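Local coordinates for protein DNA photolyase (Agrobacterium tumefaciens, PDB 4U63) that repairs cyclobutane pyrimidine dimers in DNA as a light-driven class III photolyase carrying flavin-adenine dinucleotide and a methenyltetrahydrofolate antenna chromophore, at residues A[301-306]-A[403-408]; A[313-318]-A[383-388]. All coordinates share one frame; numbering follows the deposited sequence. Where two conformers were deposited one is given.

Overall arrangement
Both interactions belong to the helical FAD-binding part of the photolyase, and each touches the flavin-adenine dinucleotide. Interaction 1 is a buried, apolar contact in which one tryptophan bridges helix 287-309 and helix 398-407. Interaction 2 lies nearer the surface, between the loop that follows helix 287-309 and helix 380-390, and its cross-segment approaches are polar but long. The two centres are about 10 Å apart, and interaction 2 is nested inside the chain loop closed by interaction 1. They are joined directly: Q404 NE2 donates hydrogen bonds to the carbonyls of L313 and K316, while W403 packs against G383 and F387 beside the flavin.

Interaction 1: A[301-306]-A[403-408]; sequences EFCYHL and WQWVAG. With FAD (flavin-adenine dinucleotide), chain C.
The six-membered ring of W405 presents its CZ2-CH2 corner to F302, C303 and L306, all three meeting it obliquely, neither squarely over a face nor in its plane. On the F302 ring, one face is covered by L306 CG, 4.1 Å above the plane and over its centre. W403, from the same helix as W405, has one indole face under the flavin methyl C7M, 3.6 Å above the plane and displaced toward the rim. The closest touch between the segments is L306 CD1 to W405 CZ2 at 3.5 Å, the two side chains coming from opposite directions. F302 reaches the same atom from another side, CE2 lying 3.7 Å from W405 CZ2; with chi1 at -172° its CG swings away from the backbone N and the ring extends to the indole. C303 SG stands 3.8 Å from W405 CH2; seen from the ring centroid the sulfur is 66° off the normal, an oblique sulfur-aromatic contact. That sulfur also lies 3.7 Å from C2A of the FAD adenine. The axes of 301-306 and 403-407 come no closer than 13.2 Å and cross at 85°, a gap that the W405 indole spans. No hydrogen bond crosses the contact, so dispersion and shape fit carry it. W403, its face against the flavin methyl, is placed consistently with a flavin-proximal tryptophan of a photoreduction chain.

Interaction 2: A[313-318]-A[383-388]; sequences LGEKNW and GEKWFR. With FAD (flavin-adenine dinucleotide), chain C.
E384 OE1, which faces the carbonyl O of G314 across the contact, accepts a salt-bridging hydrogen bond from R388 NH1 at 3.0 Å. The bond enters on the syn lone pair of E384 OE1 but is bent (N-H...O 133°), and the oxygen sits 31° out of the guanidinium plane. CG of E384 lies anti to the backbone N (chi1 -166°), and the turn at chi2 brings OE1 back toward R388. One face of that guanidinium lies against K385 CA, 4.2 Å from the plane. The pairing holds for one of two deposited E384 conformers. G314 O and E384 OE1, both acceptors, lie 4.4 Å apart without a bond. E384 and R388 form an i to i+4 pair on helix 380-390 of the FAD-binding domain, a helix whose D389 and T390 also line the antenna folate pocket. The edge of the F387 ring meets the flavin, FAD C6 lying near the ring plane 3.7 Å from F387 CD2, and packs edge-to-face with W403. Among the exposed side chains, E315 OE1 and K385 NZ stay 4.3 Å apart, too far for a salt bridge, and both residues have alternate conformers. E315 O accepts a hydrogen bond from R381 NE of that helix.

Interaction 1: A[301-306]-A[403-408]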
ATOM      1  N   GLU A 301       6.352   0.846   8.860  1.00 16.53           N
ATOM      2  CA  GLU A 301       6.119   0.710  10.306  1.00 16.75           C
ATOM      3  C   GLU A 301       5.734   2.036  10.935  1.00 16.95           C
ATOM      4  O   GLU A 301       4.777   2.120  11.721  1.00 16.64           O
ATOM      5  CB  GLU A 301       7.369   0.177  11.004  1.00 17.68           C
ATOM      6  CG  GLU A 301       7.787  -1.220  10.562  1.00 17.90           C
ATOM      7  CD  GLU A 301       6.854  -2.302  11.058  1.00 19.06           C
ATOM      8  OE1 GLU A 301       6.391  -2.242  12.233  1.00 20.55           O
ATOM      9  OE2 GLU A 301       6.588  -3.234  10.270  1.00 19.61           O
ATOM     10  N   PHE A 302       6.494   3.076  10.594  1.00 16.60           N
ATOM     11  CA  PHE A 302       6.285   4.389  11.174  1.00 16.97           C
ATOM     12  C   PHE A 302       4.915   4.947  10.790  1.00 15.57           C
ATOM     13  O   PHE A 302       4.236   5.551  11.621  1.00 16.37           O
ATOM     14  CB  PHE A 302       7.407   5.328  10.738  1.00 16.31           C
ATOM     15  CG  PHE A 302       7.398   6.660  11.425  1.00 16.35           C
ATOM     16  CD1 PHE A 302       7.362   6.750  12.817  1.00 18.97           C
ATOM     17  CD2 PHE A 302       7.472   7.851  10.678  1.00 17.11           C
ATOM     18  CE1 PHE A 302       7.364   7.993  13.452  1.00 18.73           C
ATOM     19  CE2 PHE A 302       7.486   9.083  11.312  1.00 18.64           C
ATOM     20  CZ  PHE A 302       7.429   9.156  12.705  1.00 18.45           C
ATOM     21  N   CYS A 303       4.507   4.743   9.535  1.00 16.57           N
ATOM     22  CA  CYS A 303       3.174   5.186   9.100  1.00 17.02           C
ATOM     23  C   CYS A 303       2.070   4.539   9.946  1.00 16.12           C
ATOM     24  O   CYS A 303       1.107   5.215  10.354  1.00 16.31           O
ATOM     25  CB  CYS A 303       2.965   4.902   7.612  1.00 17.40           C
ATOM     26  SG  CYS A 303       3.991   5.928   6.530  1.00 18.41           S
ATOM     27  N   TYR A 304       2.211   3.237  10.221  1.00 17.24           N
ATOM     28  CA  TYR A 304       1.261   2.528  11.086  1.00 16.65           C
ATOM     29  C   TYR A 304       1.318   3.030  12.539  1.00 16.82           C
ATOM     30  O   TYR A 304       0.290   3.096  13.210  1.00 17.95           O
ATOM     31  CB  TYR A 304       1.450   1.007  11.000  1.00 18.41           C
ATOM     32  CG  TYR A 304       0.680   0.397   9.855  1.00 17.24           C
ATOM     33  CD1 TYR A 304      -0.635  -0.015  10.027  1.00 19.48           C
ATOM     34  CD2 TYR A 304       1.251   0.249   8.594  1.00 17.16           C
ATOM     35  CE1 TYR A 304      -1.357  -0.558   8.986  1.00 19.97           C
ATOM     36  CE2 TYR A 304       0.528  -0.298   7.549  1.00 18.45           C
ATOM     37  CZ  TYR A 304      -0.771  -0.705   7.757  1.00 18.89           C
ATOM     38  OH  TYR A 304      -1.513  -1.243   6.749  1.00 20.59           O
ATOM     39  N   HIS A 305       2.515   3.382  13.007  1.00 17.40           N
ATOM     40  CA  HIS A 305       2.674   3.973  14.348  1.00 18.12           C
ATOM     41  C   HIS A 305       1.872   5.263  14.470  1.00 17.97           C
ATOM     42  O   HIS A 305       1.144   5.482  15.451  1.00 18.97           O
ATOM     43  CB  HIS A 305       4.157   4.238  14.625  1.00 18.20           C
ATOM     44  CG  HIS A 305       4.464   4.459  16.058  1.00 19.90           C
ATOM     45  ND1 HIS A 305       4.560   3.431  16.966  1.00 20.65           N
ATOM     46  CD2 HIS A 305       4.688   5.593  16.750  1.00 19.39           C
ATOM     47  CE1 HIS A 305       4.824   3.920  18.159  1.00 20.90           C
ATOM     48  NE2 HIS A 305       4.919   5.228  18.052  1.00 21.65           N
ATOM     49  N   LEU A 306       2.023   6.123  13.468  1.00 17.79           N
ATOM     50  CA  LEU A 306       1.324   7.403  13.432  1.00 18.75           C
ATOM     51  C   LEU A 306      -0.190   7.220  13.328  1.00 18.50           C
ATOM     52  O   LEU A 306      -0.946   7.923  13.999  1.00 20.38           O
ATOM     53  CB  LEU A 306       1.842   8.261  12.267  1.00 17.95           C
ATOM     54  CG  LEU A 306       3.297   8.731  12.361  1.00 20.92           C
ATOM     55  CD1 LEU A 306       3.626   9.568  11.148  1.00 19.41           C
ATOM     56  CD2 LEU A 306       3.587   9.520  13.630  1.00 20.98           C
ATOM     57  N   TRP A 403       0.670  11.738   2.335  1.00 18.62           N
ATOM     58  CA  TRP A 403      -0.057  12.953   1.936  1.00 18.50           C
ATOM     59  C   TRP A 403       0.082  14.072   2.979  1.00 19.14           C
ATOM     60  O   TRP A 403       0.338  15.230   2.622  1.00 20.24           O
ATOM     61  CB  TRP A 403      -1.529  12.649   1.647  1.00 20.10           C
ATOM     62  CG  TRP A 403      -1.730  12.080   0.269  1.00 18.95           C
ATOM     63  CD1 TRP A 403      -1.847  10.771  -0.070  1.00 19.06           C
ATOM     64  CD2 TRP A 403      -1.813  12.826  -0.943  1.00 18.63           C
ATOM     65  NE1 TRP A 403      -2.000  10.644  -1.439  1.00 19.16           N
ATOM     66  CE2 TRP A 403      -1.975  11.897  -1.997  1.00 18.16           C
ATOM     67  CE3 TRP A 403      -1.753  14.198  -1.246  1.00 18.70           C
ATOM     68  CZ2 TRP A 403      -2.098  12.294  -3.321  1.00 18.32           C
ATOM     69  CZ3 TRP A 403      -1.869  14.596  -2.556  1.00 20.67           C
ATOM     70  CH2 TRP A 403      -2.037  13.643  -3.588  1.00 18.20           C
ATOM     71  N   GLN A 404      -0.055  13.731   4.260  1.00 21.07           N
ATOM     72  CA  GLN A 404       0.096  14.738   5.320  1.00 21.04           C
ATOM     73  C   GLN A 404       1.503  15.350   5.367  1.00 20.08           C
ATOM     74  O   GLN A 404       1.643  16.558   5.575  1.00 21.18           O
ATOM     75  CB  GLN A 404      -0.307  14.182   6.688  1.00 20.72           C
ATOM     76  CG  GLN A 404      -1.805  13.915   6.795  1.00 20.63           C
ATOM     77  CD  GLN A 404      -2.492  14.663   7.941  1.00 18.65           C
ATOM     78  OE1 GLN A 404      -2.134  15.787   8.273  1.00 19.23           O
ATOM     79  NE2 GLN A 404      -3.494  14.041   8.522  1.00 19.58           N
ATOM     80  N   TRP A 405       2.536  14.535   5.155  1.00 19.23           N
ATOM     81  CA  TRP A 405       3.917  15.061   5.121  1.00 18.99           C
ATOM     82  C   TRP A 405       4.110  16.022   3.953  1.00 19.90           C
ATOM     83  O   TRP A 405       4.686  17.091   4.120  1.00 22.05           O
ATOM     84  CB  TRP A 405       4.957  13.938   5.058  1.00 19.86           C
ATOM     85  CG  TRP A 405       5.116  13.181   6.341  1.00 20.70           C
ATOM     86  CD1 TRP A 405       5.141  13.699   7.619  1.00 20.68           C
ATOM     87  CD2 TRP A 405       5.294  11.773   6.485  1.00 19.37           C
ATOM     88  NE1 TRP A 405       5.313  12.690   8.533  1.00 21.81           N
ATOM     89  CE2 TRP A 405       5.412  11.501   7.870  1.00 20.01           C
ATOM     90  CE3 TRP A 405       5.372  10.707   5.581  1.00 20.18           C
ATOM     91  CZ2 TRP A 405       5.587  10.211   8.361  1.00 19.27           C
ATOM     92  CZ3 TRP A 405       5.541   9.430   6.078  1.00 20.47           C
ATOM     93  CH2 TRP A 405       5.653   9.192   7.453  1.00 19.70           C
ATOM     94  N   VAL A 406       3.607  15.653   2.773  1.00 20.21           N
ATOM     95  CA  VAL A 406       3.707  16.549   1.617  1.00 21.07           C
ATOM     96  C   VAL A 406       2.938  17.862   1.879  1.00 20.79           C
ATOM     97  O   VAL A 406       3.385  18.941   1.480  1.00 22.76           O
ATOM     98  CB  VAL A 406       3.228  15.878   0.313  1.00 22.48           C
ATOM     99  CG1 VAL A 406       3.322  16.860  -0.854  1.00 24.09           C
ATOM    100  CG2 VAL A 406       4.079  14.655   0.004  1.00 21.87           C
ATOM    101  N   ALA A 407       1.808  17.751   2.573  1.00 21.84           N
ATOM    102  CA  ALA A 407       0.944  18.899   2.909  1.00 23.78           C
ATOM    103  C   ALA A 407       1.500  19.821   3.999  1.00 25.00           C
ATOM    104  O   ALA A 407       0.959  20.907   4.217  1.00 28.65           O
ATOM    105  CB  ALA A 407      -0.437  18.403   3.315  1.00 24.12           C
ATOM    106  N   GLY A 408       2.549  19.390   4.700  1.00 22.22           N
ATOM    107  CA  GLY A 408       3.202  20.220   5.701  1.00 21.94           C
ATOM    108  C   GLY A 408       2.855  19.933   7.153  1.00 23.20           C
ATOM    109  O   GLY A 408       3.235  20.712   8.013  1.00 23.84           O
TER
HETATM  110  PA  FAD C1002      10.765   0.057  -2.080  1.00 19.09           P
HETATM  111  O1A FAD C1002      11.636   1.245  -2.335  1.00 19.28           O
HETATM  112  O2A FAD C1002      11.186  -1.271  -2.614  1.00 19.91           O
HETATM  113  O5B FAD C1002      10.514   0.015  -0.495  1.00 19.06           O
HETATM  114  C5B FAD C1002      10.210  -1.202   0.197  1.00 15.28           C
HETATM  115  C4B FAD C1002       8.933  -1.083   1.016  1.00 18.45           C
HETATM  116  O4B FAD C1002       9.043  -0.059   2.002  1.00 20.08           O
HETATM  117  C3B FAD C1002       7.719  -0.718   0.194  1.00 19.02           C
HETATM  118  O3B FAD C1002       7.176  -1.851  -0.503  1.00 19.79           O
HETATM  119  C2B FAD C1002       6.798  -0.137   1.245  1.00 18.36           C
HETATM  120  O2B FAD C1002       6.104  -1.160   1.961  1.00 18.39           O
HETATM  121  C1B FAD C1002       7.757   0.556   2.181  1.00 18.33           C
HETATM  122  N9A FAD C1002       7.921   2.003   1.914  1.00 17.95           N
HETATM  123  C8A FAD C1002       8.846   2.560   1.113  1.00 20.51           C
HETATM  124  N7A FAD C1002       8.747   3.905   1.114  1.00 18.66           N
HETATM  125  C5A FAD C1002       7.742   4.234   1.955  1.00 17.03           C
HETATM  126  C6A FAD C1002       7.121   5.485   2.396  1.00 16.38           C
HETATM  127  N6A FAD C1002       7.576   6.668   1.936  1.00 19.76           N
HETATM  128  N1A FAD C1002       6.089   5.390   3.265  1.00 16.79           N
HETATM  129  C2A FAD C1002       5.631   4.198   3.713  1.00 17.64           C
HETATM  130  N3A FAD C1002       6.166   3.016   3.342  1.00 17.88           N
HETATM  131  C4A FAD C1002       7.200   2.980   2.479  1.00 17.28           C
HETATM  132  N1  FAD C1002       3.070   3.239   0.122  1.00 17.23           N
HETATM  133  C2  FAD C1002       2.186   2.230   0.285  1.00 18.83           C
HETATM  134  O2  FAD C1002       2.649   1.107   0.587  1.00 20.28           O
HETATM  135  N3  FAD C1002       0.851   2.414   0.135  1.00 17.94           N
HETATM  136  C4  FAD C1002       0.320   3.622  -0.185  1.00 18.04           C
HETATM  137  O4  FAD C1002      -0.921   3.791  -0.308  1.00 18.41           O
HETATM  138  C4X FAD C1002       1.232   4.766  -0.389  1.00 17.11           C
HETATM  139  N5  FAD C1002       0.800   6.013  -0.738  1.00 18.77           N
HETATM  140  C5X FAD C1002       1.682   7.044  -0.890  1.00 16.61           C
HETATM  141  C6  FAD C1002       1.244   8.320  -1.216  1.00 17.20           C
HETATM  142  C7  FAD C1002       2.140   9.380  -1.387  1.00 18.10           C
HETATM  143  C7M FAD C1002       1.643  10.762  -1.744  1.00 20.02           C
HETATM  144  C8  FAD C1002       3.592   9.146  -1.225  1.00 17.07           C
HETATM  145  C8M FAD C1002       4.609  10.254  -1.391  1.00 18.76           C
HETATM  146  C9  FAD C1002       4.032   7.889  -0.905  1.00 16.18           C
HETATM  147  C9A FAD C1002       3.153   6.817  -0.724  1.00 17.05           C
HETATM  148  N10 FAD C1002       3.622   5.510  -0.398  1.00 18.41           N
HETATM  149  C10 FAD C1002       2.680   4.483  -0.219  1.00 17.95           C
HETATM  150  C1' FAD C1002       5.041   5.223  -0.153  1.00 18.36           C
HETATM  151  C2' FAD C1002       5.928   4.761  -1.288  1.00 17.31           C
HETATM  152  O2' FAD C1002       5.839   5.695  -2.370  1.00 19.40           O
HETATM  153  C3' FAD C1002       5.596   3.353  -1.740  1.00 17.33           C
HETATM  154  O3' FAD C1002       5.625   2.446  -0.642  1.00 20.03           O
HETATM  155  C4' FAD C1002       6.612   2.919  -2.796  1.00 17.55           C
HETATM  156  O4' FAD C1002       6.418   3.696  -3.976  1.00 19.81           O
HETATM  157  C5' FAD C1002       6.425   1.447  -3.103  1.00 17.08           C
HETATM  158  O5' FAD C1002       7.350   0.985  -4.097  1.00 18.77           O
HETATM  159  P   FAD C1002       8.352  -0.213  -3.719  1.00 17.87           P
HETATM  160  O1P FAD C1002       9.139  -0.554  -4.936  1.00 18.47           O
HETATM  161  O2P FAD C1002       7.593  -1.350  -3.094  1.00 18.83           O
HETATM  162  O3P FAD C1002       9.288   0.474  -2.609  1.00 17.89           O

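Interaction 2: A[313-318]-A[383-388]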
ATOM      1  N   LEU A 313      -5.862  10.217  10.771  1.00 19.17           N
ATOM      2  CA  LEU A 313      -4.776  10.577   9.835  1.00 20.80           C
ATOM      3  C   LEU A 313      -5.222  10.783   8.382  1.00 20.63           C
ATOM      4  O   LEU A 313      -4.670  11.631   7.674  1.00 21.14           O
ATOM      5  CB  LEU A 313      -3.664   9.517   9.885  1.00 19.50           C
ATOM      6  CG  LEU A 313      -2.329   9.819   9.220  1.00 20.12           C
ATOM      7  CD1 LEU A 313      -1.609  10.967   9.911  1.00 20.92           C
ATOM      8  CD2 LEU A 313      -1.458   8.566   9.213  1.00 21.70           C
ATOM      9  N   GLY A 314      -6.216  10.024   7.938  1.00 20.26           N
ATOM     10  CA  GLY A 314      -6.723  10.182   6.570  1.00 22.42           C
ATOM     11  C   GLY A 314      -7.769  11.262   6.335  1.00 23.19           C
ATOM     12  O   GLY A 314      -8.117  11.528   5.182  1.00 24.51           O
ATOM     13  N   GLU A 315      -8.275  11.882   7.406  0.50 23.09           N
ATOM     14  CA  GLU A 315      -9.367  12.873   7.300  0.50 28.16           C
ATOM     15  C   GLU A 315      -9.143  14.217   8.011  0.50 25.97           C
ATOM     16  O   GLU A 315      -9.711  15.226   7.587  0.50 28.39           O
ATOM     17  CB  GLU A 315     -10.677  12.249   7.794  0.50 33.22           C
ATOM     18  CG  GLU A 315     -11.855  13.215   7.838  0.50 41.73           C
ATOM     19  CD  GLU A 315     -12.075  13.955   6.529  0.50 45.61           C
ATOM     20  OE1 GLU A 315     -12.020  13.321   5.450  0.50 39.17           O
ATOM     21  OE2 GLU A 315     -12.312  15.179   6.585  0.50 46.29           O
ATOM     22  N   LYS A 316      -8.344  14.247   9.081  1.00 24.96           N
ATOM     23  CA  LYS A 316      -8.076  15.500   9.807  1.00 24.51           C
ATOM     24  C   LYS A 316      -6.601  15.858   9.753  1.00 21.53           C
ATOM     25  O   LYS A 316      -5.745  14.974   9.776  1.00 21.35           O
ATOM     26  CB  LYS A 316      -8.517  15.387  11.268  1.00 27.80           C
ATOM     27  CG  LYS A 316     -10.017  15.241  11.468  1.00 31.17           C
ATOM     28  CD  LYS A 316     -10.383  15.537  12.917  1.00 38.38           C
ATOM     29  CE  LYS A 316     -11.876  15.416  13.162  1.00 48.01           C
ATOM     30  NZ  LYS A 316     -12.189  15.428  14.619  1.00 56.63           N
ATOM     31  N   ASN A 317      -6.305  17.155   9.681  1.00 21.55           N
ATOM     32  CA  ASN A 317      -4.921  17.609   9.683  1.00 21.57           C
ATOM     33  C   ASN A 317      -4.243  17.204  10.989  1.00 19.68           C
ATOM     34  O   ASN A 317      -4.789  17.421  12.083  1.00 22.38           O
ATOM     35  CB  ASN A 317      -4.818  19.127   9.530  1.00 23.97           C
ATOM     36  CG  ASN A 317      -5.373  19.630   8.205  1.00 23.71           C
ATOM     37  OD1 ASN A 317      -4.997  19.141   7.147  1.00 24.81           O
ATOM     38  ND2 ASN A 317      -6.262  20.598   8.260  1.00 23.65           N
ATOM     39  N   TRP A 318      -3.055  16.624  10.882  1.00 20.79           N
ATOM     40  CA  TRP A 318      -2.239  16.362  12.075  1.00 21.57           C
ATOM     41  C   TRP A 318      -1.957  17.680  12.825  1.00 22.62           C
ATOM     42  O   TRP A 318      -2.032  17.741  14.060  1.00 23.19           O
ATOM     43  CB  TRP A 318      -0.943  15.658  11.681  1.00 21.12           C
ATOM     44  CG  TRP A 318      -0.005  15.384  12.809  1.00 22.14           C
ATOM     45  CD1 TRP A 318       0.798  16.285  13.455  1.00 23.99           C
ATOM     46  CD2 TRP A 318       0.253  14.119  13.405  1.00 20.22           C
ATOM     47  NE1 TRP A 318       1.527  15.657  14.434  1.00 22.68           N
ATOM     48  CE2 TRP A 318       1.211  14.326  14.429  1.00 22.13           C
ATOM     49  CE3 TRP A 318      -0.244  12.829  13.194  1.00 19.94           C
ATOM     50  CZ2 TRP A 318       1.691  13.284  15.229  1.00 23.40           C
ATOM     51  CZ3 TRP A 318       0.236  11.782  13.996  1.00 20.43           C
ATOM     52  CH2 TRP A 318       1.194  12.023  15.003  1.00 22.30           C
ATOM     53  N   GLY A 383      -6.574  14.191  -3.299  1.00 18.51           N
ATOM     54  CA  GLY A 383      -5.467  13.392  -3.839  1.00 18.85           C
ATOM     55  C   GLY A 383      -5.367  12.030  -3.159  1.00 20.33           C
ATOM     56  O   GLY A 383      -5.164  11.006  -3.811  1.00 20.27           O
ATOM     57  N   GLU A 384      -5.498  12.035  -1.834  1.00 19.83           N
ATOM     58  CA  GLU A 384      -5.506  10.808  -1.042  0.63 18.59           C
ATOM     59  C   GLU A 384      -6.583   9.837  -1.548  1.00 18.87           C
ATOM     60  O   GLU A 384      -6.318   8.635  -1.738  1.00 19.76           O
ATOM     61  CB  GLU A 384      -5.729  11.161   0.444  0.63 18.88           C
ATOM     62  CG  GLU A 384      -5.434  10.035   1.427  0.63 23.03           C
ATOM     63  CD  GLU A 384      -6.590   9.072   1.670  0.63 29.00           C
ATOM     64  OE1 GLU A 384      -7.751   9.383   1.337  0.63 33.15           O
ATOM     65  OE2 GLU A 384      -6.331   7.981   2.218  0.63 36.96           O
ATOM     66  N   LYS A 385      -7.795  10.357  -1.772  0.50 19.38           N
ATOM     67  CA  LYS A 385      -8.904   9.541  -2.271  0.50 18.79           C
ATOM     68  C   LYS A 385      -8.638   9.004  -3.671  0.50 18.91           C
ATOM     69  O   LYS A 385      -8.962   7.863  -3.959  0.50 21.25           O
ATOM     70  CB  LYS A 385     -10.222  10.318  -2.258  0.50 21.86           C
ATOM     71  CG  LYS A 385     -10.755  10.561  -0.863  0.50 26.63           C
ATOM     72  CD  LYS A 385     -12.136  11.199  -0.857  0.50 36.94           C
ATOM     73  CE  LYS A 385     -12.587  11.541   0.559  0.50 42.80           C
ATOM     74  NZ  LYS A 385     -11.676  12.479   1.261  0.50 42.00           N
ATOM     75  N   TRP A 386      -8.042   9.820  -4.534  1.00 18.85           N
ATOM     76  CA  TRP A 386      -7.708   9.371  -5.895  1.00 18.50           C
ATOM     77  C   TRP A 386      -6.714   8.206  -5.827  1.00 18.23           C
ATOM     78  O   TRP A 386      -6.897   7.186  -6.485  1.00 17.92           O
ATOM     79  CB  TRP A 386      -7.120  10.503  -6.747  1.00 19.20           C
ATOM     80  CG  TRP A 386      -6.750  10.032  -8.136  1.00 19.12           C
ATOM     81  CD1 TRP A 386      -5.488   9.793  -8.624  1.00 19.31           C
ATOM     82  CD2 TRP A 386      -7.652   9.706  -9.198  1.00 19.97           C
ATOM     83  NE1 TRP A 386      -5.559   9.353  -9.926  1.00 21.00           N
ATOM     84  CE2 TRP A 386      -6.871   9.290 -10.303  1.00 20.39           C
ATOM     85  CE3 TRP A 386      -9.039   9.731  -9.327  1.00 22.47           C
ATOM     86  CZ2 TRP A 386      -7.440   8.901 -11.523  1.00 23.61           C
ATOM     87  CZ3 TRP A 386      -9.609   9.348 -10.554  1.00 23.33           C
ATOM     88  CH2 TRP A 386      -8.807   8.940 -11.625  1.00 25.45           C
ATOM     89  N   PHE A 387      -5.684   8.360  -4.992  1.00 18.06           N
ATOM     90  CA  PHE A 387      -4.692   7.299  -4.788  1.00 18.87           C
ATOM     91  C   PHE A 387      -5.334   6.033  -4.229  1.00 19.49           C
ATOM     92  O   PHE A 387      -4.978   4.933  -4.621  1.00 20.30           O
ATOM     93  CB  PHE A 387      -3.575   7.772  -3.847  1.00 19.51           C
ATOM     94  CG  PHE A 387      -2.437   8.496  -4.535  1.00 20.62           C
ATOM     95  CD1 PHE A 387      -2.612   9.190  -5.737  1.00 20.89           C
ATOM     96  CD2 PHE A 387      -1.175   8.494  -3.959  1.00 18.15           C
ATOM     97  CE1 PHE A 387      -1.551   9.853  -6.336  1.00 19.00           C
ATOM     98  CE2 PHE A 387      -0.113   9.156  -4.561  1.00 17.54           C
ATOM     99  CZ  PHE A 387      -0.295   9.833  -5.747  1.00 17.89           C
ATOM    100  N   ARG A 388      -6.275   6.194  -3.305  1.00 19.78           N
ATOM    101  CA  ARG A 388      -7.015   5.059  -2.741  1.00 19.49           C
ATOM    102  C   ARG A 388      -7.707   4.214  -3.809  1.00 20.98           C
ATOM    103  O   ARG A 388      -7.797   2.996  -3.665  1.00 21.97           O
ATOM    104  CB  ARG A 388      -8.059   5.530  -1.715  1.00 26.79           C
ATOM    105  CG  ARG A 388      -7.707   5.213  -0.275  1.00 34.73           C
ATOM    106  CD  ARG A 388      -8.590   5.960   0.725  1.00 44.00           C
ATOM    107  NE  ARG A 388      -9.985   6.078   0.287  1.00 49.65           N
ATOM    108  CZ  ARG A 388     -10.817   7.071   0.623  1.00 57.77           C
ATOM    109  NH1 ARG A 388     -10.420   8.075   1.414  1.00 56.96           N
ATOM    110  NH2 ARG A 388     -12.066   7.066   0.157  1.00 64.71           N
TER
HETATM  111  PA  FAD C1002      10.765   0.057  -2.080  1.00 19.09           P
HETATM  112  O1A FAD C1002      11.636   1.245  -2.335  1.00 19.28           O
HETATM  113  O2A FAD C1002      11.186  -1.271  -2.614  1.00 19.91           O
HETATM  114  O5B FAD C1002      10.514   0.015  -0.495  1.00 19.06           O
HETATM  115  C5B FAD C1002      10.210  -1.202   0.197  1.00 15.28           C
HETATM  116  C4B FAD C1002       8.933  -1.083   1.016  1.00 18.45           C
HETATM  117  O4B FAD C1002       9.043  -0.059   2.002  1.00 20.08           O
HETATM  118  C3B FAD C1002       7.719  -0.718   0.194  1.00 19.02           C
HETATM  119  O3B FAD C1002       7.176  -1.851  -0.503  1.00 19.79           O
HETATM  120  C2B FAD C1002       6.798  -0.137   1.245  1.00 18.36           C
HETATM  121  O2B FAD C1002       6.104  -1.160   1.961  1.00 18.39           O
HETATM  122  C1B FAD C1002       7.757   0.556   2.181  1.00 18.33           C
HETATM  123  N9A FAD C1002       7.921   2.003   1.914  1.00 17.95           N
HETATM  124  C8A FAD C1002       8.846   2.560   1.113  1.00 20.51           C
HETATM  125  N7A FAD C1002       8.747   3.905   1.114  1.00 18.66           N
HETATM  126  C5A FAD C1002       7.742   4.234   1.955  1.00 17.03           C
HETATM  127  C6A FAD C1002       7.121   5.485   2.396  1.00 16.38           C
HETATM  128  N6A FAD C1002       7.576   6.668   1.936  1.00 19.76           N
HETATM  129  N1A FAD C1002       6.089   5.390   3.265  1.00 16.79           N
HETATM  130  C2A FAD C1002       5.631   4.198   3.713  1.00 17.64           C
HETATM  131  N3A FAD C1002       6.166   3.016   3.342  1.00 17.88           N
HETATM  132  C4A FAD C1002       7.200   2.980   2.479  1.00 17.28           C
HETATM  133  N1  FAD C1002       3.070   3.239   0.122  1.00 17.23           N
HETATM  134  C2  FAD C1002       2.186   2.230   0.285  1.00 18.83           C
HETATM  135  O2  FAD C1002       2.649   1.107   0.587  1.00 20.28           O
HETATM  136  N3  FAD C1002       0.851   2.414   0.135  1.00 17.94           N
HETATM  137  C4  FAD C1002       0.320   3.622  -0.185  1.00 18.04           C
HETATM  138  O4  FAD C1002      -0.921   3.791  -0.308  1.00 18.41           O
HETATM  139  C4X FAD C1002       1.232   4.766  -0.389  1.00 17.11           C
HETATM  140  N5  FAD C1002       0.800   6.013  -0.738  1.00 18.77           N
HETATM  141  C5X FAD C1002       1.682   7.044  -0.890  1.00 16.61           C
HETATM  142  C6  FAD C1002       1.244   8.320  -1.216  1.00 17.20           C
HETATM  143  C7  FAD C1002       2.140   9.380  -1.387  1.00 18.10           C
HETATM  144  C7M FAD C1002       1.643  10.762  -1.744  1.00 20.02           C
HETATM  145  C8  FAD C1002       3.592   9.146  -1.225  1.00 17.07           C
HETATM  146  C8M FAD C1002       4.609  10.254  -1.391  1.00 18.76           C
HETATM  147  C9  FAD C1002       4.032   7.889  -0.905  1.00 16.18           C
HETATM  148  C9A FAD C1002       3.153   6.817  -0.724  1.00 17.05           C
HETATM  149  N10 FAD C1002       3.622   5.510  -0.398  1.00 18.41           N
HETATM  150  C10 FAD C1002       2.680   4.483  -0.219  1.00 17.95           C
HETATM  151  C1' FAD C1002       5.041   5.223  -0.153  1.00 18.36           C
HETATM  152  C2' FAD C1002       5.928   4.761  -1.288  1.00 17.31           C
HETATM  153  O2' FAD C1002       5.839   5.695  -2.370  1.00 19.40           O
HETATM  154  C3' FAD C1002       5.596   3.353  -1.740  1.00 17.33           C
HETATM  155  O3' FAD C1002       5.625   2.446  -0.642  1.00 20.03           O
HETATM  156  C4' FAD C1002       6.612   2.919  -2.796  1.00 17.55           C
HETATM  157  O4' FAD C1002       6.418   3.696  -3.976  1.00 19.81           O
HETATM  158  C5' FAD C1002       6.425   1.447  -3.103  1.00 17.08           C
HETATM  159  O5' FAD C1002       7.350   0.985  -4.097  1.00 18.77           O
HETATM  160  P   FAD C1002       8.352  -0.213  -3.719  1.00 17.87           P
HETATM  161  O1P FAD C1002       9.139  -0.554  -4.936  1.00 18.47           O
HETATM  162  O2P FAD C1002       7.593  -1.350  -3.094  1.00 18.83           O
HETATM  163  O3P FAD C1002       9.288   0.474  -2.609  1.00 17.89           O